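Local coordinates for abhydrolase domain-containing protein (Exiguobacterium antarcticum, PDB 5H3H) that probably hydrolyses ester bonds as an alpha/beta-hydrolase esterase, with perhydrolase activity also likely, and holds ethaneperoxoic acid in its active-site pocket, at residues L27-F37 and Y51-G60; R153-F164 and F177-S186. All coordinates share one frame; numbering follows the deposited sequence.

Contact 1 (L27-F37 and Y51-G60); sequences LHGWPANNNMF and YIGVDYRGYG. With F50 (ethaneperoxoic acid), chain D.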
loop_
_atom_site.group_PDB
_atom_site.type_symbol
_atom_site.label_atom_id
_atom_site.label_comp_id
_atom_site.label_asym_id
_atom_site.label_seq_id
_atom_site.Cartn_x
_atom_site.Cartn_y
_atom_site.Cartn_z
ATOM N N LEU B 27 -17.692 -1.160 -8.567
ATOM C CA LEU B 27 -18.109 -0.985 -7.177
ATOM C C LEU B 27 -19.304 0.016 -7.056
ATOM O O LEU B 27 -19.143 1.199 -7.358
ATOM C CB LEU B 27 -16.965 -0.453 -6.387
ATOM C CG LEU B 27 -15.762 -1.309 -5.977
ATOM C CD1 LEU B 27 -15.840 -2.731 -6.468
ATOM C CD2 LEU B 27 -14.496 -0.604 -6.295
ATOM N N HIS B 28 -20.444 -0.517 -6.628
ATOM C CA HIS B 28 -21.733 0.213 -6.635
ATOM C C HIS B 28 -21.836 1.342 -5.608
ATOM O O HIS B 28 -21.062 1.450 -4.656
ATOM C CB HIS B 28 -22.889 -0.791 -6.517
ATOM C CG HIS B 28 -23.016 -1.484 -5.191
ATOM N ND1 HIS B 28 -23.660 -0.921 -4.113
ATOM C CD2 HIS B 28 -22.581 -2.700 -4.769
ATOM C CE1 HIS B 28 -23.619 -1.752 -3.086
ATOM N NE2 HIS B 28 -23.015 -2.865 -3.471
ATOM N N GLY B 29 -22.852 2.183 -5.779
ATOM C CA GLY B 29 -23.100 3.215 -4.765
ATOM C C GLY B 29 -24.055 2.737 -3.691
ATOM O O GLY B 29 -24.627 1.655 -3.799
ATOM N N TRP B 30 -24.196 3.569 -2.669
ATOM C CA TRP B 30 -25.157 3.380 -1.587
ATOM C C TRP B 30 -26.561 3.775 -2.120
ATOM O O TRP B 30 -26.663 4.829 -2.774
ATOM C CB TRP B 30 -24.742 4.262 -0.431
ATOM C CG TRP B 30 -25.658 4.282 0.770
ATOM C CD1 TRP B 30 -25.553 3.512 1.878
ATOM C CD2 TRP B 30 -26.776 5.151 0.987
ATOM N NE1 TRP B 30 -26.544 3.819 2.767
ATOM C CE2 TRP B 30 -27.303 4.836 2.257
ATOM C CE3 TRP B 30 -27.384 6.166 0.232
ATOM C CZ2 TRP B 30 -28.421 5.508 2.797
ATOM C CZ3 TRP B 30 -28.483 6.801 0.749
ATOM C CH2 TRP B 30 -29.002 6.482 2.007
ATOM N N PRO B 31 -27.630 3.014 -1.820
ATOM C CA PRO B 31 -27.597 1.730 -1.121
ATOM C C PRO B 31 -28.114 0.667 -2.068
ATOM O O PRO B 31 -29.082 -0.046 -1.794
ATOM C CB PRO B 31 -28.513 1.979 0.054
ATOM C CG PRO B 31 -29.554 2.936 -0.532
ATOM C CD PRO B 31 -28.992 3.586 -1.740
ATOM N N ALA B 32 -27.454 0.565 -3.229
ATOM C CA ALA B 32 -27.968 -0.271 -4.293
ATOM C C ALA B 32 -27.214 -1.637 -4.268
ATOM O O ALA B 32 -26.964 -2.203 -3.173
ATOM C CB ALA B 32 -27.826 0.449 -5.601
ATOM N N ASN B 33 -26.914 -2.166 -5.455
ATOM C CA ASN B 33 -26.030 -3.344 -5.619
ATOM C C ASN B 33 -25.425 -3.348 -7.023
ATOM O O ASN B 33 -25.747 -2.467 -7.800
ATOM C CB ASN B 33 -26.728 -4.679 -5.272
ATOM C CG ASN B 33 -27.935 -4.960 -6.129
ATOM O OD1 ASN B 33 -27.816 -5.130 -7.328
ATOM N ND2 ASN B 33 -29.094 -5.079 -5.500
ATOM N N ASN B 34 -24.542 -4.320 -7.323
ATOM C CA ASN B 34 -23.867 -4.398 -8.641
ATOM C C ASN B 34 -24.791 -4.357 -9.840
ATOM O O ASN B 34 -24.378 -3.941 -10.937
ATOM C CB ASN B 34 -22.927 -5.639 -8.716
ATOM C CG ASN B 34 -23.600 -6.866 -9.272
ATOM O OD1 ASN B 34 -24.301 -7.655 -8.548
ATOM N ND2 ASN B 34 -23.406 -7.073 -10.559
ATOM N N ASN B 35 -26.038 -4.800 -9.677
ATOM C CA ASN B 35 -27.016 -4.737 -10.745
ATOM C C ASN B 35 -27.285 -3.322 -11.258
ATOM O O ASN B 35 -27.739 -3.186 -12.358
ATOM C CB ASN B 35 -28.382 -5.417 -10.402
ATOM C CG ASN B 35 -28.280 -6.915 -10.289
ATOM O OD1 ASN B 35 -27.626 -7.560 -11.092
ATOM N ND2 ASN B 35 -28.941 -7.489 -9.279
ATOM N N MET B 36 -26.977 -2.280 -10.511
ATOM C CA MET B 36 -27.170 -0.918 -11.081
ATOM C C MET B 36 -26.296 -0.680 -12.335
ATOM O O MET B 36 -26.530 0.265 -13.045
ATOM C CB MET B 36 -26.862 0.183 -10.081
ATOM C CG MET B 36 -25.422 0.276 -9.715
ATOM S SD MET B 36 -25.033 1.501 -8.465
ATOM C CE MET B 36 -23.824 2.424 -9.355
ATOM N N PHE B 37 -25.283 -1.517 -12.567
ATOM C CA PHE B 37 -24.367 -1.334 -13.699
ATOM C C PHE B 37 -24.813 -2.116 -14.936
ATOM O O PHE B 37 -24.045 -2.213 -15.924
ATOM C CB PHE B 37 -22.950 -1.798 -13.313
ATOM C CG PHE B 37 -22.286 -0.956 -12.270
ATOM C CD1 PHE B 37 -22.036 0.398 -12.507
ATOM C CD2 PHE B 37 -21.904 -1.500 -11.046
ATOM C CE1 PHE B 37 -21.402 1.178 -11.551
ATOM C CE2 PHE B 37 -21.289 -0.732 -10.079
ATOM C CZ PHE B 37 -21.006 0.635 -10.346
ATOM N N TYR B 51 -16.608 -8.750 -16.563
ATOM C CA TYR B 51 -17.329 -7.947 -15.572
ATOM C C TYR B 51 -17.192 -8.590 -14.207
ATOM O O TYR B 51 -17.459 -9.770 -14.054
ATOM C CB TYR B 51 -18.807 -7.873 -15.985
ATOM C CG TYR B 51 -19.683 -7.180 -15.007
ATOM C CD1 TYR B 51 -19.727 -5.773 -14.928
ATOM C CD2 TYR B 51 -20.513 -7.914 -14.137
ATOM C CE1 TYR B 51 -20.584 -5.144 -14.050
ATOM C CE2 TYR B 51 -21.347 -7.260 -13.237
ATOM C CZ TYR B 51 -21.389 -5.892 -13.201
ATOM O OH TYR B 51 -22.217 -5.256 -12.251
ATOM N N ILE B 52 -16.725 -7.839 -13.214
ATOM C CA ILE B 52 -16.649 -8.306 -11.865
ATOM C C ILE B 52 -17.436 -7.287 -11.019
ATOM O O ILE B 52 -16.911 -6.297 -10.637
ATOM C CB ILE B 52 -15.209 -8.491 -11.379
ATOM C CG1 ILE B 52 -14.487 -9.614 -12.161
ATOM C CG2 ILE B 52 -15.176 -8.825 -9.900
ATOM C CD1 ILE B 52 -13.398 -9.083 -13.046
ATOM N N GLY B 53 -18.705 -7.569 -10.747
ATOM C CA GLY B 53 -19.555 -6.628 -10.000
ATOM C C GLY B 53 -19.683 -7.139 -8.586
ATOM O O GLY B 53 -20.290 -8.196 -8.391
ATOM N N VAL B 54 -19.090 -6.429 -7.650
ATOM C CA VAL B 54 -19.127 -6.834 -6.259
ATOM C C VAL B 54 -20.395 -6.322 -5.572
ATOM O O VAL B 54 -20.806 -5.139 -5.793
ATOM C CB VAL B 54 -17.903 -6.408 -5.460
ATOM C CG1 VAL B 54 -16.587 -6.801 -6.161
ATOM C CG2 VAL B 54 -17.933 -4.944 -5.166
ATOM N N ASP B 55 -21.046 -7.179 -4.782
ATOM C CA ASP B 55 -22.103 -6.673 -3.849
ATOM C C ASP B 55 -21.399 -6.550 -2.549
ATOM O O ASP B 55 -20.900 -7.578 -2.076
ATOM C CB ASP B 55 -23.272 -7.657 -3.683
ATOM C CG ASP B 55 -24.182 -7.773 -4.913
ATOM O OD1 ASP B 55 -24.087 -6.965 -5.873
ATOM O OD2 ASP B 55 -25.039 -8.671 -4.903
ATOM N N TYR B 56 -21.320 -5.368 -1.948
ATOM C CA TYR B 56 -20.664 -5.249 -0.666
ATOM C C TYR B 56 -21.433 -6.044 0.357
ATOM O O TYR B 56 -22.654 -6.327 0.192
ATOM C CB TYR B 56 -20.545 -3.821 -0.123
ATOM C CG TYR B 56 -20.079 -2.815 -1.079
ATOM C CD1 TYR B 56 -18.820 -2.878 -1.653
ATOM C CD2 TYR B 56 -20.867 -1.712 -1.347
ATOM C CE1 TYR B 56 -18.400 -1.900 -2.569
ATOM C CE2 TYR B 56 -20.463 -0.745 -2.222
ATOM C CZ TYR B 56 -19.245 -0.838 -2.857
ATOM O OH TYR B 56 -18.961 0.179 -3.729
ATOM N N ARG B 57 -20.743 -6.333 1.450
ATOM C CA ARG B 57 -21.443 -6.779 2.630
ATOM C C ARG B 57 -22.623 -5.828 2.892
ATOM O O ARG B 57 -22.493 -4.624 2.794
ATOM C CB ARG B 57 -20.589 -6.851 3.877
ATOM C CG ARG B 57 -19.867 -5.624 4.310
ATOM C CD ARG B 57 -19.162 -5.923 5.630
ATOM N NE ARG B 57 -17.896 -6.630 5.474
ATOM C CZ ARG B 57 -17.212 -7.184 6.483
ATOM N NH1 ARG B 57 -16.028 -7.782 6.234
ATOM N NH2 ARG B 57 -17.693 -7.176 7.727
ATOM N N GLY B 58 -23.737 -6.425 3.240
ATOM C CA GLY B 58 -24.944 -5.662 3.551
ATOM C C GLY B 58 -25.880 -5.474 2.349
ATOM O O GLY B 58 -26.983 -4.981 2.553
ATOM N N TYR B 59 -25.431 -5.789 1.112
ATOM C CA TYR B 59 -26.177 -5.422 -0.094
ATOM C C TYR B 59 -26.356 -6.599 -0.957
ATOM O O TYR B 59 -25.601 -7.574 -0.822
ATOM C CB TYR B 59 -25.465 -4.332 -0.875
ATOM C CG TYR B 59 -25.327 -3.102 -0.017
ATOM C CD1 TYR B 59 -24.293 -2.996 0.893
ATOM C CD2 TYR B 59 -26.274 -2.101 -0.040
ATOM C CE1 TYR B 59 -24.182 -1.922 1.749
ATOM C CE2 TYR B 59 -26.158 -1.004 0.792
ATOM C CZ TYR B 59 -25.148 -0.899 1.668
ATOM O OH TYR B 59 -25.067 0.210 2.456
ATOM N N GLY B 60 -27.388 -6.542 -1.829
ATOM C CA GLY B 60 -27.490 -7.514 -2.904
ATOM C C GLY B 60 -27.561 -8.912 -2.303
ATOM O O GLY B 60 -28.298 -9.123 -1.378
HETATM C C F50 D . -23.837 7.218 -2.722
HETATM O OX1 F50 D . -25.222 6.210 -4.624
HETATM O O F50 D . -23.125 6.248 -2.563
HETATM O OXT F50 D . -24.566 7.317 -3.998
HETATM C CH3 F50 D . -23.947 8.270 -1.653
HETATM O O HOH W 1 -20.976 -3.253 -7.632
HETATM O O HOH W 2 -29.030 -4.031 -2.409
#
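H28 lies sandwiched in the core of the alpha/beta-hydrolase fold, where the loop after strand 23-27 meets strand 50-54 and the type II turn Y56-Y59 beyond it. One face of its imidazole carries N33 CA, and the opposite face carries the Y56 ring, its plane turned 38° from the imidazole. An edge of H28 also points at the face of Y59 in an offset edge-to-face pair, completing an aromatic cluster. H28 CG stands between the backbone N and carbonyl carbon (chi1 69°), which lets H28 ND1 donate to O of the next residue, G29, at 2.8 Å, nearly in the ring plane. The Y56 hydroxyl gives its proton to a lone pair of H28 O, OH to O 2.6 Å. With alanine in place of H28, the space between N33 CA and the Y56 ring would probably be left unfilled and G29 O would lose the ND1 donor. Packing is also tight where L27 CD1 presses on V54 CG2 at 3.3 Å. Toward G60, which is partly exposed, the contact opens to solvent: a water joins the segments, accepting from G60 N and N33 ND2 and lying near A32 O. Between these zones N34 N donates to D55 OD1, whose mate OD2 takes K61 N. At the pocket end, W30 N donates to F50 O, N to O 2.9 Å, with an N-H...O angle of 158°.

Contact 2 (R153-F164 and F177-S186); sequences RPSMLKGFGEIF and FHNLSVDASS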
loop_
_atom_site.group_PDB
_atom_site.type_symbol
_atom_site.label_atom_id
_atom_site.label_comp_id
_atom_site.label_asym_id
_atom_site.label_seq_id
_atom_site.Cartn_x
_atom_site.Cartn_y
_atom_site.Cartn_z
ATOM N N ARG B 153 -37.849 2.934 5.602
ATOM C CA ARG B 153 -36.746 2.864 4.607
ATOM C C ARG B 153 -37.256 3.000 3.154
ATOM O O ARG B 153 -36.700 3.765 2.372
ATOM C CB ARG B 153 -35.853 1.630 4.878
ATOM C CG ARG B 153 -34.617 1.522 3.974
ATOM C CD ARG B 153 -33.693 0.411 4.469
ATOM N NE ARG B 153 -34.396 -0.861 4.395
ATOM C CZ ARG B 153 -34.378 -1.679 3.348
ATOM N NH1 ARG B 153 -35.088 -2.786 3.397
ATOM N NH2 ARG B 153 -33.657 -1.390 2.243
ATOM N N PRO B 154 -38.326 2.318 2.771
ATOM C CA PRO B 154 -38.711 2.550 1.360
ATOM C C PRO B 154 -39.080 4.002 1.037
ATOM O O PRO B 154 -38.811 4.468 -0.088
ATOM C CB PRO B 154 -39.912 1.623 1.166
ATOM C CG PRO B 154 -39.795 0.628 2.226
ATOM C CD PRO B 154 -39.034 1.199 3.379
ATOM N N SER B 155 -39.688 4.719 2.003
ATOM C CA SER B 155 -40.024 6.188 1.764
ATOM C C SER B 155 -38.775 7.077 1.648
ATOM O O SER B 155 -38.697 7.952 0.759
ATOM C CB SER B 155 -40.974 6.724 2.818
ATOM O OG SER B 155 -42.212 6.039 2.720
ATOM N N MET B 156 -37.802 6.781 2.511
ATOM C CA MET B 156 -36.441 7.367 2.492
ATOM C C MET B 156 -35.869 7.207 1.111
ATOM O O MET B 156 -35.375 8.184 0.502
ATOM C CB MET B 156 -35.534 6.697 3.542
ATOM C CG MET B 156 -34.174 7.344 3.657
ATOM S SD MET B 156 -33.006 6.863 2.386
ATOM C CE MET B 156 -32.615 5.181 2.919
ATOM N N LEU B 157 -35.904 5.967 0.623
ATOM C CA LEU B 157 -35.401 5.642 -0.728
ATOM C C LEU B 157 -36.095 6.370 -1.865
ATOM O O LEU B 157 -35.459 6.770 -2.796
ATOM C CB LEU B 157 -35.446 4.104 -0.953
ATOM C CG LEU B 157 -34.472 3.282 -0.100
ATOM C CD1 LEU B 157 -34.739 1.812 -0.280
ATOM C CD2 LEU B 157 -32.999 3.554 -0.440
ATOM N N LYS B 158 -37.411 6.421 -1.866
ATOM C CA LYS B 158 -38.155 7.165 -2.904
ATOM C C LYS B 158 -37.676 8.644 -2.926
ATOM O O LYS B 158 -37.385 9.218 -3.988
ATOM C CB LYS B 158 -39.650 7.058 -2.643
ATOM C CG LYS B 158 -40.529 7.721 -3.698
ATOM C CD LYS B 158 -42.000 7.575 -3.241
ATOM C CE LYS B 158 -42.917 8.641 -3.832
ATOM N NZ LYS B 158 -42.954 8.494 -5.300
ATOM N N GLY B 159 -37.483 9.195 -1.744
ATOM C CA GLY B 159 -36.952 10.529 -1.596
ATOM C C GLY B 159 -35.572 10.679 -2.140
ATOM O O GLY B 159 -35.285 11.640 -2.805
ATOM N N PHE B 160 -34.706 9.707 -1.879
ATOM C CA PHE B 160 -33.356 9.722 -2.450
ATOM C C PHE B 160 -33.330 9.568 -4.008
ATOM O O PHE B 160 -32.601 10.282 -4.730
ATOM C CB PHE B 160 -32.546 8.642 -1.692
ATOM C CG PHE B 160 -31.064 8.645 -2.013
ATOM C CD1 PHE B 160 -30.253 9.709 -1.607
ATOM C CD2 PHE B 160 -30.477 7.571 -2.671
ATOM C CE1 PHE B 160 -28.890 9.694 -1.895
ATOM C CE2 PHE B 160 -29.098 7.551 -2.964
ATOM C CZ PHE B 160 -28.318 8.605 -2.568
ATOM N N GLY B 161 -34.177 8.676 -4.540
ATOM C CA GLY B 161 -34.415 8.498 -6.007
ATOM C C GLY B 161 -34.775 9.813 -6.722
ATOM O O GLY B 161 -34.328 10.066 -7.837
ATOM N N GLU B 162 -35.551 10.650 -6.025
ATOM C CA GLU B 162 -35.982 11.957 -6.528
ATOM C C GLU B 162 -34.849 12.968 -6.719
ATOM O O GLU B 162 -34.926 13.827 -7.603
ATOM C CB GLU B 162 -37.103 12.544 -5.614
ATOM C CG GLU B 162 -38.437 11.805 -5.826
ATOM C CD GLU B 162 -39.511 12.127 -4.802
ATOM O OE1 GLU B 162 -39.199 12.360 -3.617
ATOM O OE2 GLU B 162 -40.690 12.133 -5.188
ATOM N N ILE B 163 -33.804 12.852 -5.898
ATOM C CA ILE B 163 -32.625 13.720 -5.973
ATOM C C ILE B 163 -31.448 13.039 -6.741
ATOM O O ILE B 163 -30.412 13.617 -6.896
ATOM C CB ILE B 163 -32.300 14.202 -4.511
ATOM C CG1 ILE B 163 -31.965 15.674 -4.525
ATOM C CG2 ILE B 163 -31.293 13.335 -3.750
ATOM C CD1 ILE B 163 -31.439 16.283 -3.229
ATOM N N PHE B 164 -31.663 11.835 -7.277
ATOM C CA PHE B 164 -30.612 10.945 -7.831
ATOM C C PHE B 164 -30.416 11.190 -9.311
ATOM O O PHE B 164 -29.306 11.062 -9.809
ATOM C CB PHE B 164 -31.033 9.489 -7.585
ATOM C CG PHE B 164 -29.906 8.486 -7.612
ATOM C CD1 PHE B 164 -29.372 8.074 -8.799
ATOM C CD2 PHE B 164 -29.407 7.949 -6.435
ATOM C CE1 PHE B 164 -28.330 7.147 -8.802
ATOM C CE2 PHE B 164 -28.394 7.003 -6.443
ATOM C CZ PHE B 164 -27.871 6.613 -7.616
ATOM N N PHE B 177 -34.871 0.461 -10.197
ATOM C CA PHE B 177 -33.763 1.038 -9.476
ATOM C C PHE B 177 -34.067 1.138 -7.997
ATOM O O PHE B 177 -33.224 0.790 -7.155
ATOM C CB PHE B 177 -33.303 2.364 -10.086
ATOM C CG PHE B 177 -32.091 2.910 -9.423
ATOM C CD1 PHE B 177 -30.841 2.330 -9.672
ATOM C CD2 PHE B 177 -32.193 3.934 -8.502
ATOM C CE1 PHE B 177 -29.695 2.794 -9.030
ATOM C CE2 PHE B 177 -31.044 4.430 -7.880
ATOM C CZ PHE B 177 -29.796 3.851 -8.138
ATOM N N HIS B 178 -35.284 1.583 -7.695
ATOM C CA HIS B 178 -35.797 1.544 -6.325
ATOM C C HIS B 178 -35.678 0.155 -5.650
ATOM O O HIS B 178 -35.125 0.018 -4.543
ATOM C CB HIS B 178 -37.236 1.993 -6.352
ATOM C CG HIS B 178 -37.853 2.084 -5.000
ATOM N ND1 HIS B 178 -38.723 1.147 -4.517
ATOM C CD2 HIS B 178 -37.684 2.980 -4.003
ATOM C CE1 HIS B 178 -39.100 1.476 -3.298
ATOM N NE2 HIS B 178 -38.496 2.595 -2.974
ATOM N N ASN B 179 -36.151 -0.889 -6.348
ATOM C CA ASN B 179 -36.131 -2.229 -5.795
ATOM C C ASN B 179 -34.704 -2.774 -5.556
ATOM O O ASN B 179 -34.534 -3.565 -4.612
ATOM C CB ASN B 179 -36.930 -3.197 -6.646
ATOM C CG ASN B 179 -38.424 -2.983 -6.551
ATOM O OD1 ASN B 179 -38.945 -2.282 -5.678
ATOM N ND2 ASN B 179 -39.134 -3.609 -7.435
ATOM N N LEU B 180 -33.693 -2.302 -6.337
ATOM C CA LEU B 180 -32.291 -2.649 -6.088
ATOM C C LEU B 180 -31.870 -2.167 -4.695
ATOM O O LEU B 180 -31.116 -2.834 -4.015
ATOM C CB LEU B 180 -31.331 -1.964 -7.068
ATOM C CG LEU B 180 -31.454 -2.187 -8.549
ATOM C CD1 LEU B 180 -30.364 -1.349 -9.209
ATOM C CD2 LEU B 180 -31.365 -3.672 -8.840
ATOM N N SER B 181 -32.375 -1.002 -4.275
ATOM C CA SER B 181 -32.104 -0.507 -2.985
ATOM C C SER B 181 -32.950 -1.106 -1.888
ATOM O O SER B 181 -32.448 -1.271 -0.784
ATOM C CB SER B 181 -32.177 1.031 -2.947
ATOM O OG SER B 181 -31.020 1.612 -3.621
ATOM N N VAL B 182 -34.191 -1.482 -2.167
ATOM C CA VAL B 182 -35.022 -2.101 -1.119
ATOM C C VAL B 182 -34.488 -3.475 -0.698
ATOM O O VAL B 182 -34.547 -3.795 0.464
ATOM C CB VAL B 182 -36.509 -2.177 -1.433
ATOM C CG1 VAL B 182 -37.069 -0.822 -1.887
ATOM C CG2 VAL B 182 -36.783 -3.233 -2.430
ATOM N N ASP B 183 -33.823 -4.165 -1.620
ATOM C CA ASP B 183 -33.082 -5.394 -1.360
ATOM C C ASP B 183 -31.968 -5.282 -0.333
ATOM O O ASP B 183 -31.624 -6.266 0.324
ATOM C CB ASP B 183 -32.462 -5.906 -2.691
ATOM C CG ASP B 183 -31.588 -7.133 -2.497
ATOM O OD1 ASP B 183 -32.111 -8.269 -2.453
ATOM O OD2 ASP B 183 -30.366 -6.967 -2.334
ATOM N N ALA B 184 -31.394 -4.125 -0.194
ATOM C CA ALA B 184 -30.333 -3.904 0.719
ATOM C C ALA B 184 -30.788 -4.231 2.165
ATOM O O ALA B 184 -31.963 -4.052 2.547
ATOM C CB ALA B 184 -29.862 -2.482 0.601
ATOM N N SER B 185 -29.877 -4.792 2.942
ATOM C CA SER B 185 -30.130 -4.927 4.375
ATOM C C SER B 185 -30.381 -3.528 5.022
ATOM O O SER B 185 -29.685 -2.576 4.723
ATOM C CB SER B 185 -28.927 -5.606 5.054
ATOM O OG SER B 185 -27.788 -4.730 5.119
ATOM N N SER B 186 -31.365 -3.413 5.911
ATOM C CA SER B 186 -31.607 -2.140 6.591
ATOM C C SER B 186 -30.386 -1.702 7.388
ATOM O O SER B 186 -30.032 -0.518 7.394
ATOM C CB SER B 186 -32.809 -2.251 7.532
ATOM O OG SER B 186 -32.695 -3.445 8.299
HETATM O O HOH W 3 -31.658 0.476 1.592
#
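F177 opens the pairing of helix 153-164 with helix 171-182 by turning a ring edge onto the face of F164. Its CZ comes within 3.4 Å of F164 CZ, while CE2 sits over the centre of the F164 ring, the two planes 58° apart. Both helices belong to the helical insertion between strands 114-120 and 211-217, consistent with the cap (lid) of alpha/beta-hydrolases. The two helical segments run roughly antiparallel, at 138° between directions, with 10.1 Å between axes at closest approach. The next residue, H178, extends its imidazole toward the other helix, CG anti to the backbone N (chi1 -176°). NE2 thereby reaches P154 O in the plane of its ring, a straight but weak hydrogen bond of 3.5 Å from NE2 to O, while CD2 lies beside L157 CB. S181 follows: its CB is touched by both methyls of L157, at 3.7 Å from CD2. V182 adds CG1 against L157 CD1, so both branches of L157 pack against S181, and CD1 also against V182. The V182 carbonyl is gripped by R153, whose NH1 and NH2 each lie 3.1 Å from V182 O, almost in the guanidinium plane. NH1 approaches in the carbonyl plane, NH2 from above it. A bend at chi3 brings the guanidinium round to this oxygen, and a water links NH2 to S181 O. A184 then sets its O over one face of the guanidinium; S186 CA also lies over a face, with CB near NE. Carbonyls at a helix C-terminus carry partial negative charge, so the arginine probably stabilises this end electrostatically, whereas the F164-F177 end, next to the ligand pocket, relies on aromatic and apolar packing.

Contact 1 and contact 2, with centres about 14 Å apart, meet directly where segments 27-37 and 51-60 face 177-186. G58 O lies 2.7 Å from S185 OG in a probable hydrogen bond, and S181 OG makes a weak one to P31 O at 3.1 Å; beside them N33 ND2 packs against L180 O. Both contacts also reach the ethaneperoxoic acid pocket: contact 1 supplies G29 and W30, contact 2 brings the side chain of F164 to about 4 Å from the ligand. F160 of the helix 153-164 meets W30 edge-to-face, and F164 packs likewise on H248, which hydrogen-bonds the ligand and probably belongs to a Ser-His-Asp triad.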